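Long-range contacts in putrescine aminotransferase (Halomonas elongata DSM 2581, PDB 6GWI), which probably transfers an amino group from putrescine or related amines to a keto acid, using pyridoxal 5'-phosphate as cofactor, as a class-III aminotransferase: residues V128-W132 with D250-V254; A104-I108 with E277-M281; R357-L361 with M376-E380. One frame throughout, in Å; residues are numbered along the deposited sequence.

Contacts 1 and 2 adjoin in the part of the subunit that binds the cofactor, whereas contact 3 lies about 31 Å or more, centre to centre, from either. Contact 1 is buried and packs helix 117-134 on strand 252-255. Contact 2, partly buried, ties the loop after helix 91-103 to the lead-in of strand 280-283. The two share a seam: Leu253 O lies 2.7 Å from Asp279 N, and Val128 packs on Leu280. Neither has a hydrogen bond between its own segments, and each has an exposed acidic residue, Asp250 or Glu277, at its solvent side. Contact 3, wholly buried, adds to its apolar packing an indole-to-backbone hydrogen bond.

Contact 1 (V128-W132 with D250-V254); sequences VRRYW and DILLV
With CG turned anti to the carbonyl carbon in both residues (chi1 -73° for Trp132), the indole of Trp132 and the isobutyl group of Leu252 lie alongside each other, pointing opposite ways, and Leu252 CD1 comes 3.7 Å from Trp132 NE1. The contact is helix-on-sheet packing in the large domain of the fold type I architecture of class-III aminotransferases: helix 117-134, which begins just after the cofactor-binding residues Ser116 and Gly117, lies against strand 252-255, and the two short axes run nearly antiparallel at 167°. The strand lies inside the central sheet, between strands 217-222 and 280-283. Leu252 makes most of the apolar contacts from the strand side. Its CD1 meets Tyr131 CD2 at 3.9 Å, approaching that ring obliquely, and Val128 CG2 at 4.1 Å. The same valine methyl reaches on to Val254 CG2 at 4.3 Å, so one branch of Val128 touches two successive inward-pointing residues of the strand. Within the helix, Tyr131 CE2 lies over the centre of the Trp132 ring, 3.6 Å above its plane, so Tyr131 packs on one face of the indole.

No hydrogen bond joins the two segments. The indole N-H is instead given to Ala218 O of strand 217-222, which fixes the rotation of the ring, and Lys140 makes a cation-pi contact with Trp132 while its NZ also bonds to Asp250 O. Val254, at the buried end, has its side chain about 9 Å from the bound pyridoxal phosphate. At the exposed end Asp250 brings its carboxylate to the six-membered ring, the two planes 81° apart; Asp250 OD2 sits at the indole edge, 3.6 Å from Trp132 CH2.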
loop_
_atom_site.group_PDB
_atom_site.type_symbol
_atom_site.label_atom_id
_atom_site.label_comp_id
_atom_site.label_asym_id
_atom_site.label_seq_id
_atom_site.Cartn_x
_atom_site.Cartn_y
_atom_site.Cartn_z
ATOM N N VAL B 128 13.358 11.229 2.849
ATOM C CA VAL B 128 14.303 12.150 2.224
ATOM C C VAL B 128 14.125 13.555 2.782
ATOM O O VAL B 128 15.095 14.223 3.160
ATOM C CB VAL B 128 14.135 12.122 0.694
ATOM C CG1 VAL B 128 14.811 13.320 0.039
ATOM C CG2 VAL B 128 14.706 10.832 0.131
ATOM N N ARG B 129 12.878 14.016 2.859
ATOM C CA ARG B 129 12.615 15.391 3.269
ATOM C C ARG B 129 12.752 15.558 4.773
ATOM O O ARG B 129 13.220 16.604 5.236
ATOM C CB ARG B 129 11.229 15.808 2.763
ATOM C CG ARG B 129 11.257 16.133 1.255
ATOM C CD ARG B 129 9.885 16.254 0.569
ATOM N NE ARG B 129 10.041 16.777 -0.795
ATOM C CZ ARG B 129 9.044 17.069 -1.631
ATOM N NH1 ARG B 129 7.780 16.897 -1.269
ATOM N NH2 ARG B 129 9.317 17.543 -2.840
ATOM N N ARG B 130 12.402 14.529 5.543
ATOM C CA ARG B 130 12.678 14.546 6.972
ATOM C C ARG B 130 14.178 14.586 7.231
ATOM O O ARG B 130 14.644 15.315 8.115
ATOM C CB ARG B 130 12.040 13.320 7.624
ATOM C CG ARG B 130 12.312 13.154 9.111
ATOM C CD ARG B 130 11.733 14.281 9.969
ATOM N NE ARG B 130 11.861 13.965 11.393
ATOM C CZ ARG B 130 11.792 14.853 12.382
ATOM N NH1 ARG B 130 11.592 16.139 12.125
ATOM N NH2 ARG B 130 11.929 14.449 13.639
ATOM N N TYR B 131 14.949 13.821 6.455
ATOM C CA TYR B 131 16.397 13.786 6.614
ATOM C C TYR B 131 16.994 15.184 6.541
ATOM O O TYR B 131 17.693 15.628 7.458
ATOM C CB TYR B 131 17.012 12.885 5.540
ATOM C CG TYR B 131 18.517 12.952 5.481
ATOM C CD1 TYR B 131 19.301 12.233 6.375
ATOM C CD2 TYR B 131 19.154 13.738 4.533
ATOM C CE1 TYR B 131 20.676 12.296 6.321
ATOM C CE2 TYR B 131 20.520 13.807 4.472
ATOM C CZ TYR B 131 21.278 13.087 5.367
ATOM O OH TYR B 131 22.645 13.160 5.300
ATOM N N TRP B 132 16.730 15.896 5.445
ATOM C CA TRP B 132 17.349 17.202 5.260
ATOM C C TRP B 132 16.844 18.210 6.282
ATOM O O TRP B 132 17.600 19.094 6.700
ATOM C CB TRP B 132 17.111 17.691 3.831
ATOM C CG TRP B 132 17.937 16.931 2.841
ATOM C CD1 TRP B 132 17.485 16.084 1.872
ATOM C CD2 TRP B 132 19.367 16.929 2.741
ATOM N NE1 TRP B 132 18.542 15.560 1.172
ATOM C CE2 TRP B 132 19.708 16.063 1.684
ATOM C CE3 TRP B 132 20.391 17.578 3.440
ATOM C CZ2 TRP B 132 21.031 15.832 1.306
ATOM C CZ3 TRP B 132 21.706 17.348 3.061
ATOM C CH2 TRP B 132 22.013 16.478 2.008
ATOM N N ASP B 250 25.773 17.522 -3.015
ATOM C CA ASP B 250 25.349 16.835 -1.792
ATOM C C ASP B 250 23.865 16.504 -1.935
ATOM O O ASP B 250 22.976 17.219 -1.466
ATOM C CB ASP B 250 25.636 17.694 -0.568
ATOM C CG ASP B 250 25.462 16.935 0.730
ATOM O OD1 ASP B 250 25.361 15.691 0.685
ATOM O OD2 ASP B 250 25.434 17.583 1.798
ATOM N N ILE B 251 23.602 15.383 -2.599
ATOM C CA ILE B 251 22.250 14.960 -2.945
ATOM C C ILE B 251 22.128 13.467 -2.685
ATOM O O ILE B 251 23.081 12.712 -2.896
ATOM C CB ILE B 251 21.964 15.296 -4.426
ATOM C CG1 ILE B 251 20.577 14.826 -4.853
ATOM C CG2 ILE B 251 23.051 14.676 -5.313
ATOM C CD1 ILE B 251 20.279 15.069 -6.327
ATOM N N LEU B 252 20.958 13.040 -2.217
ATOM C CA LEU B 252 20.729 11.623 -1.976
ATOM C C LEU B 252 20.406 10.908 -3.283
ATOM O O LEU B 252 19.769 11.466 -4.182
ATOM C CB LEU B 252 19.587 11.421 -0.982
ATOM C CG LEU B 252 19.782 11.993 0.421
ATOM C CD1 LEU B 252 18.506 11.839 1.224
ATOM C CD2 LEU B 252 20.934 11.301 1.133
ATOM N N LEU B 253 20.816 9.646 -3.363
ATOM C CA LEU B 253 20.502 8.784 -4.495
ATOM C C LEU B 253 19.467 7.761 -4.053
ATOM O O LEU B 253 19.705 7.004 -3.106
ATOM C CB LEU B 253 21.751 8.078 -5.021
ATOM C CG LEU B 253 21.520 7.036 -6.117
ATOM C CD1 LEU B 253 20.895 7.651 -7.346
ATOM C CD2 LEU B 253 22.830 6.352 -6.484
ATOM N N VAL B 254 18.329 7.743 -4.740
ATOM C CA VAL B 254 17.297 6.734 -4.535
ATOM C C VAL B 254 17.267 5.859 -5.782
ATOM O O VAL B 254 16.908 6.325 -6.871
ATOM C CB VAL B 254 15.919 7.355 -4.272
ATOM C CG1 VAL B 254 14.886 6.258 -4.016
ATOM C CG2 VAL B 254 15.983 8.323 -3.102
#

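Contact 2 (A104-I108 with E277-M281); sequences APAHI and EPDLM
Ile108 lays its CD1 against both Pro278 and Met281. The methyl is 3.6 Å from Pro278 O and 4.2 Å from Pro278 CG, so it meets the proline at its carbonyl as well as at its ring. The side chains of Ile108 and Met281 cross at about a right angle, with CD1 of the first 3.7 Å from CE of the second. Met281 gets its terminal methyl there by a bend at the thioether (chi3 -54°), and the same CE lies 3.7 Å from Pro105 CD, the delta carbon of the proline ring. The methionine methyl thus touches both the first and the last residue of a type II beta turn, Pro105 to Ile108, with Ala106 and His107 at its corners. That turn, with His107 at positive phi (73°), is closed by a weak hydrogen bond from Ile108 N to Pro105 O.

Toward solvent the chemistry changes. Glu277 crosses His107 at about a right angle and brings OE2 to 3.3 Å from His107 CD2, but this placement is tentative: Glu277 is poorly ordered, and crystal packing may influence both residues. Glu277 OE2 and His107 NE2, 4.4 Å apart, form no salt bridge; a protonated histidine might still be weakly attracted.

The loop leads from helix 91-103 into strand 108-114, and Pro278 and Asp279 lead into strand 280-283. Both strands flank 295-300, where Ile108 and Met281 each pack on Leu298; Leu280 also pairs with Ala255, joining this edge to the central sheet, while Ser271 of helix 270-273 touches Pro278 and Met281.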
loop_
_atom_site.group_PDB
_atom_site.type_symbol
_atom_site.label_atom_id
_atom_site.label_comp_id
_atom_site.label_asym_id
_atom_site.label_seq_id
_atom_site.Cartn_x
_atom_site.Cartn_y
_atom_site.Cartn_z
ATOM N N ALA B 104 21.845 -6.820 0.903
ATOM C CA ALA B 104 21.948 -5.477 0.367
ATOM C C ALA B 104 23.414 -5.076 0.211
ATOM O O ALA B 104 24.299 -5.656 0.844
ATOM C CB ALA B 104 21.226 -4.491 1.285
ATOM N N PRO B 105 23.692 -4.077 -0.624
ATOM C CA PRO B 105 25.066 -3.573 -0.741
ATOM C C PRO B 105 25.587 -3.045 0.584
ATOM O O PRO B 105 24.855 -2.880 1.562
ATOM C CB PRO B 105 24.948 -2.449 -1.778
ATOM C CG PRO B 105 23.742 -2.787 -2.558
ATOM C CD PRO B 105 22.790 -3.424 -1.588
ATOM N N ALA B 106 26.883 -2.751 0.595
ATOM C CA ALA B 106 27.523 -2.225 1.791
ATOM C C ALA B 106 26.892 -0.895 2.189
ATOM O O ALA B 106 26.445 -0.113 1.346
ATOM C CB ALA B 106 29.024 -2.048 1.564
ATOM N N HIS B 107 26.861 -0.649 3.494
ATOM C CA HIS B 107 26.377 0.584 4.101
ATOM C C HIS B 107 24.862 0.706 4.033
ATOM O O HIS B 107 24.314 1.765 4.370
ATOM C CB HIS B 107 26.977 1.815 3.410
ATOM C CG HIS B 107 28.464 1.755 3.249
ATOM N ND1 HIS B 107 29.329 1.609 4.310
ATOM C CD2 HIS B 107 29.237 1.813 2.137
ATOM C CE1 HIS B 107 30.570 1.580 3.860
ATOM N NE2 HIS B 107 30.543 1.701 2.545
ATOM N N ILE B 108 24.168 -0.345 3.615
ATOM C CA ILE B 108 22.709 -0.393 3.616
ATOM C C ILE B 108 22.329 -1.516 4.571
ATOM O O ILE B 108 22.332 -2.694 4.192
ATOM C CB ILE B 108 22.149 -0.609 2.208
ATOM C CG1 ILE B 108 22.629 0.543 1.313
ATOM C CG2 ILE B 108 20.631 -0.666 2.235
ATOM C CD1 ILE B 108 22.346 0.365 -0.157
ATOM N N GLU B 277 25.825 3.221 -5.206
ATOM C CA GLU B 277 25.642 3.150 -3.760
ATOM C C GLU B 277 24.488 4.080 -3.400
ATOM O O GLU B 277 24.705 5.246 -3.032
ATOM C CB GLU B 277 26.892 3.523 -2.969
ATOM C CG GLU B 277 26.763 3.130 -1.494
ATOM C CD GLU B 277 27.626 3.965 -0.578
ATOM O OE1 GLU B 277 28.581 4.589 -1.078
ATOM O OE2 GLU B 277 27.346 4.001 0.640
ATOM N N PRO B 278 23.251 3.619 -3.536
ATOM C CA PRO B 278 22.114 4.473 -3.196
ATOM C C PRO B 278 22.009 4.676 -1.693
ATOM O O PRO B 278 22.529 3.904 -0.882
ATOM C CB PRO B 278 20.909 3.702 -3.747
ATOM C CG PRO B 278 21.354 2.285 -3.791
ATOM C CD PRO B 278 22.821 2.329 -4.109
ATOM N N ASP B 279 21.367 5.776 -1.329
ATOM C CA ASP B 279 21.050 6.040 0.065
ATOM C C ASP B 279 19.756 5.361 0.474
ATOM O O ASP B 279 19.588 5.010 1.647
ATOM C CB ASP B 279 20.976 7.550 0.294
ATOM C CG ASP B 279 22.306 8.235 0.040
ATOM O OD1 ASP B 279 23.219 8.081 0.877
ATOM O OD2 ASP B 279 22.449 8.889 -1.017
ATOM N N LEU B 280 18.853 5.148 -0.478
ATOM C CA LEU B 280 17.591 4.470 -0.226
ATOM C C LEU B 280 17.251 3.605 -1.427
ATOM O O LEU B 280 17.555 3.946 -2.568
ATOM C CB LEU B 280 16.465 5.475 0.039
ATOM C CG LEU B 280 16.698 6.490 1.161
ATOM C CD1 LEU B 280 15.725 7.648 1.037
ATOM C CD2 LEU B 280 16.564 5.829 2.524
ATOM N N MET B 281 16.601 2.462 -1.157
ATOM C CA MET B 281 16.200 1.533 -2.205
ATOM C C MET B 281 14.815 0.981 -1.883
ATOM O O MET B 281 14.675 0.120 -1.001
ATOM C CB MET B 281 17.201 0.387 -2.365
ATOM C CG MET B 281 18.571 0.788 -2.906
ATOM S SD MET B 281 19.627 -0.631 -3.303
ATOM C CE MET B 281 19.598 -1.515 -1.749
#

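Contact 3 (R357-L361 with M376-E380); sequences RWASL and MGALE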
loop_
_atom_site.group_PDB
_atom_site.type_symbol
_atom_site.label_atom_id
_atom_site.label_comp_id
_atom_site.label_asym_id
_atom_site.label_seq_id
_atom_site.Cartn_x
_atom_site.Cartn_y
_atom_site.Cartn_z
ATOM N N ARG B 357 19.047 -16.214 -28.168
ATOM C CA ARG B 357 17.778 -16.559 -28.798
ATOM C C ARG B 357 16.978 -15.302 -29.123
ATOM O O ARG B 357 16.330 -15.220 -30.173
ATOM C CB ARG B 357 16.971 -17.482 -27.884
ATOM C CG ARG B 357 17.596 -18.852 -27.618
ATOM C CD ARG B 357 17.842 -19.657 -28.889
ATOM N NE ARG B 357 18.028 -21.076 -28.590
ATOM C CZ ARG B 357 18.336 -22.007 -29.490
ATOM N NH1 ARG B 357 18.505 -21.681 -30.765
ATOM N NH2 ARG B 357 18.477 -23.271 -29.111
ATOM N N TRP B 358 17.010 -14.313 -28.227
ATOM C CA TRP B 358 16.330 -13.045 -28.472
ATOM C C TRP B 358 16.918 -12.327 -29.680
ATOM O O TRP B 358 16.183 -11.724 -30.472
ATOM C CB TRP B 358 16.438 -12.169 -27.226
ATOM C CG TRP B 358 15.423 -11.076 -27.095
ATOM C CD1 TRP B 358 15.672 -9.736 -27.011
ATOM C CD2 TRP B 358 14.002 -11.227 -26.987
ATOM N NE1 TRP B 358 14.495 -9.044 -26.870
ATOM C CE2 TRP B 358 13.455 -9.935 -26.852
ATOM C CE3 TRP B 358 13.139 -12.326 -26.997
ATOM C CZ2 TRP B 358 12.087 -9.714 -26.728
ATOM C CZ3 TRP B 358 11.779 -12.103 -26.879
ATOM C CH2 TRP B 358 11.266 -10.807 -26.747
ATOM N N ALA B 359 18.246 -12.372 -29.833
ATOM C CA ALA B 359 18.907 -11.692 -30.941
ATOM C C ALA B 359 18.574 -12.307 -32.294
ATOM O O ALA B 359 18.798 -11.661 -33.323
ATOM C CB ALA B 359 20.422 -11.701 -30.736
ATOM N N SER B 360 18.059 -13.536 -32.323
ATOM C CA SER B 360 17.640 -14.126 -33.587
ATOM C C SER B 360 16.414 -13.436 -34.170
ATOM O O SER B 360 16.041 -13.734 -35.311
ATOM C CB SER B 360 17.354 -15.618 -33.402
ATOM O OG SER B 360 16.068 -15.831 -32.847
ATOM N N LEU B 361 15.786 -12.528 -33.425
ATOM C CA LEU B 361 14.622 -11.794 -33.902
ATOM C C LEU B 361 14.978 -10.475 -34.582
ATOM O O LEU B 361 14.079 -9.811 -35.109
ATOM C CB LEU B 361 13.660 -11.518 -32.741
ATOM C CG LEU B 361 13.010 -12.739 -32.091
ATOM C CD1 LEU B 361 12.313 -12.353 -30.794
ATOM C CD2 LEU B 361 12.025 -13.396 -33.048
ATOM N N MET B 376 15.215 -9.615 -18.630
ATOM C CA MET B 376 14.366 -8.538 -19.123
ATOM C C MET B 376 14.746 -8.299 -20.576
ATOM O O MET B 376 15.933 -8.181 -20.893
ATOM C CB MET B 376 14.544 -7.251 -18.312
ATOM C CG MET B 376 13.618 -6.109 -18.737
ATOM S SD MET B 376 13.941 -4.539 -17.895
ATOM C CE MET B 376 13.803 -5.019 -16.175
ATOM N N GLY B 377 13.750 -8.226 -21.454
ATOM C CA GLY B 377 14.012 -8.042 -22.865
ATOM C C GLY B 377 12.963 -7.154 -23.500
ATOM O O GLY B 377 11.856 -6.988 -22.982
ATOM N N ALA B 378 13.337 -6.580 -24.641
ATOM C CA ALA B 378 12.435 -5.706 -25.376
ATOM C C ALA B 378 12.720 -5.793 -26.868
ATOM O O ALA B 378 13.849 -6.060 -27.288
ATOM C CB ALA B 378 12.559 -4.252 -24.906
ATOM N N LEU B 379 11.671 -5.568 -27.660
ATOM C CA LEU B 379 11.774 -5.411 -29.103
ATOM C C LEU B 379 11.192 -4.063 -29.509
ATOM O O LEU B 379 10.207 -3.600 -28.923
ATOM C CB LEU B 379 11.020 -6.508 -29.861
ATOM C CG LEU B 379 11.302 -7.972 -29.535
ATOM C CD1 LEU B 379 10.286 -8.853 -30.247
ATOM C CD2 LEU B 379 12.722 -8.361 -29.926
ATOM N N GLU B 380 11.801 -3.439 -30.514
ATOM C CA GLU B 380 11.315 -2.185 -31.080
ATOM C C GLU B 380 10.722 -2.501 -32.448
ATOM O O GLU B 380 11.444 -2.910 -33.364
ATOM C CB GLU B 380 12.437 -1.156 -31.192
ATOM C CG GLU B 380 13.086 -0.763 -29.869
ATOM C CD GLU B 380 12.169 0.048 -28.971
ATOM O OE1 GLU B 380 10.990 0.245 -29.330
ATOM O OE2 GLU B 380 12.631 0.496 -27.902
#
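A single hydrogen bond crosses between the segments, from the indole of Trp358 to the backbone of strand 376-381. Trp358 NE1 gives its N-H to Ala378 O at 3.1 Å, with an N-H...O angle of 159°. The oxygen lies close to the ring plane, but the donor stands well above the carbonyl plane, 64° out of it, and so is not on a lone pair. Trp358 reaches the strand because its CG is anti to the backbone N (chi1 -159°), which sends the ring edge to the backbone of Gly377 and Ala378; the absence of a side chain at Gly377 lets the indole nitrogen approach there.

The remaining contacts between the segments are apolar. Leu379 CD2 lies 3.2 Å above the indole plane toward its rim, and Leu379 CG comes 3.4 Å from Trp358 CZ2, a tight fit. This packs the end of helix 342-359 on an antiparallel sheet of the small, C-terminal part of the fold type I subunit, with helix 429-450 adding Leu435 beside Trp358 and Val436 beside Leu361. Leu361 CD1 shares the indole face with Leu379, and it meets Leu379 CD1 at 4.1 Å, the two side chains crossing at about a right angle.

Within 357-361, Arg357 O accepts two bonds: one from Ser360 N and one, at 2.8 Å, from Ser360 OG.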